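Local coordinates for acetyl-CoA C-acetyltransferase (Syntrophomonas wolfei subsp. wolfei, PDB 7N7Z), which probably joins two acetyl-CoA molecules into acetoacetyl-CoA, or cleaves the product back, as a thiolase family acetyl-CoA C-acetyltransferase, at residues C179-L184 and A227-M232. Sequence-based numbering, arbitrary orientation.
Sequences CDALAL and ASLETM
Residues 179-184, a piece of a longer helix, face the loop and short helical turn of 227-232, with Asp180 CA 5.8 Å from Met232 CA at one end and Leu184 set against Ala227 at the other. Ser228 is the N-cap of the turn, its OG accepting from Thr231 N. In a separate bond Thr231 OG1 donates to a lone pair of Ser228 O, and this carbonyl oxygen is also the acceptor for the backbone Met232 N. In Met232, CG lies anti to the carbonyl carbon, and bends at chi2 (-77°) and chi3 (-51°) turn the chain back so that CE presses tightly on Ala183 CB at 3.4 Å. The side chains of Asp180 and Met232 pass in opposite senses, Asp180 CG over Met232 CB at 3.5 Å. One water donates to both Asp180 OD1 and Met232 O, while Arg176 pairs through NE with Asp180 OD2 and donates from NH2 to Met232 O, bridging two acceptors only 3.4 Å apart. An alanine in place of Asp180 would probably loosen this join, since the salt bridge to Arg176 and the water link would both go. Farther along, Leu184, its CG anti to the backbone N, sets CD1 3.3 Å from Ala227 CB, again tight, and Leu229 lays CD1 over Ala181 CA at 3.8 Å. Away from the predicted active-site residues, the contact joins a capped turn to helix 176-196 within the N-terminal thiolase domain; Cys179 and Leu182 pack against helix 324-336, and Ala183 touches Ile354 of helix 353-356.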
# COMPACT_ATOMS: atom_id res chain seq x y z
N CYS B 179 32.33 1.20 24.92
CA CYS B 179 31.51 1.81 23.88
C CYS B 179 30.84 3.09 24.38
O CYS B 179 30.82 4.10 23.68
CB CYS B 179 30.46 0.82 23.39
SG CYS B 179 31.13 -0.54 22.41
N ASP B 180 30.28 3.05 25.59
CA ASP B 180 29.60 4.23 26.12
C ASP B 180 30.58 5.36 26.38
O ASP B 180 30.24 6.54 26.19
CB ASP B 180 28.84 3.86 27.40
CG ASP B 180 27.51 3.19 27.12
OD1 ASP B 180 26.95 3.40 26.03
OD2 ASP B 180 27.03 2.44 28.00
N ALA B 181 31.80 5.03 26.81
CA ALA B 181 32.80 6.07 27.05
C ALA B 181 33.12 6.83 25.77
O ALA B 181 33.04 8.06 25.73
CB ALA B 181 34.07 5.44 27.63
N LEU B 182 33.48 6.11 24.71
CA LEU B 182 33.76 6.76 23.43
C LEU B 182 32.54 7.53 22.95
O LEU B 182 32.65 8.69 22.53
CB LEU B 182 34.19 5.72 22.40
CG LEU B 182 34.68 6.28 21.06
CD1 LEU B 182 35.80 5.42 20.50
CD2 LEU B 182 33.54 6.37 20.05
N ALA B 183 31.36 6.90 23.00
CA ALA B 183 30.16 7.54 22.49
C ALA B 183 29.88 8.86 23.19
O ALA B 183 29.46 9.84 22.56
CB ALA B 183 28.96 6.60 22.64
N LEU B 184 30.12 8.92 24.50
CA LEU B 184 29.88 10.15 25.24
C LEU B 184 30.69 11.30 24.66
O LEU B 184 30.15 12.38 24.39
CB LEU B 184 30.21 9.95 26.72
CG LEU B 184 30.17 11.20 27.60
CD1 LEU B 184 28.76 11.76 27.68
CD2 LEU B 184 30.70 10.89 28.99
N ALA B 227 24.72 14.60 28.18
CA ALA B 227 25.11 13.20 28.29
C ALA B 227 26.14 13.01 29.39
O ALA B 227 27.07 13.81 29.54
CB ALA B 227 25.67 12.70 26.95
N SER B 228 25.96 11.95 30.18
CA SER B 228 26.91 11.56 31.21
C SER B 228 27.17 10.06 31.10
O SER B 228 26.39 9.32 30.49
CB SER B 228 26.39 11.90 32.61
OG SER B 228 25.45 10.95 33.06
N LEU B 229 28.28 9.62 31.69
CA LEU B 229 28.65 8.22 31.59
C LEU B 229 27.59 7.31 32.18
O LEU B 229 27.44 6.16 31.74
CB LEU B 229 30.00 7.98 32.28
CG LEU B 229 30.81 6.77 31.81
CD1 LEU B 229 31.13 6.86 30.32
CD2 LEU B 229 32.09 6.65 32.62
N GLU B 230 26.83 7.80 33.17
CA GLU B 230 25.79 6.98 33.78
C GLU B 230 24.49 7.03 32.99
O GLU B 230 23.70 6.09 33.04
CB GLU B 230 25.56 7.43 35.22
CG GLU B 230 26.61 6.92 36.20
CD GLU B 230 27.94 7.65 36.06
OE1 GLU B 230 27.93 8.84 35.70
OE2 GLU B 230 28.99 7.02 36.31
N THR B 231 24.24 8.13 32.26
CA THR B 231 23.07 8.17 31.39
C THR B 231 23.24 7.23 30.20
O THR B 231 22.27 6.61 29.75
CB THR B 231 22.83 9.60 30.90
OG1 THR B 231 23.96 10.04 30.13
CG2 THR B 231 22.60 10.55 32.07
N MET B 232 24.47 7.11 29.69
CA MET B 232 24.73 6.16 28.62
C MET B 232 24.45 4.73 29.07
O MET B 232 24.00 3.90 28.26
CB MET B 232 26.18 6.28 28.14
CG MET B 232 26.58 7.67 27.66
SD MET B 232 25.99 8.09 26.00
CE MET B 232 26.53 6.67 25.05
O HOH W 1 24.38 3.81 25.75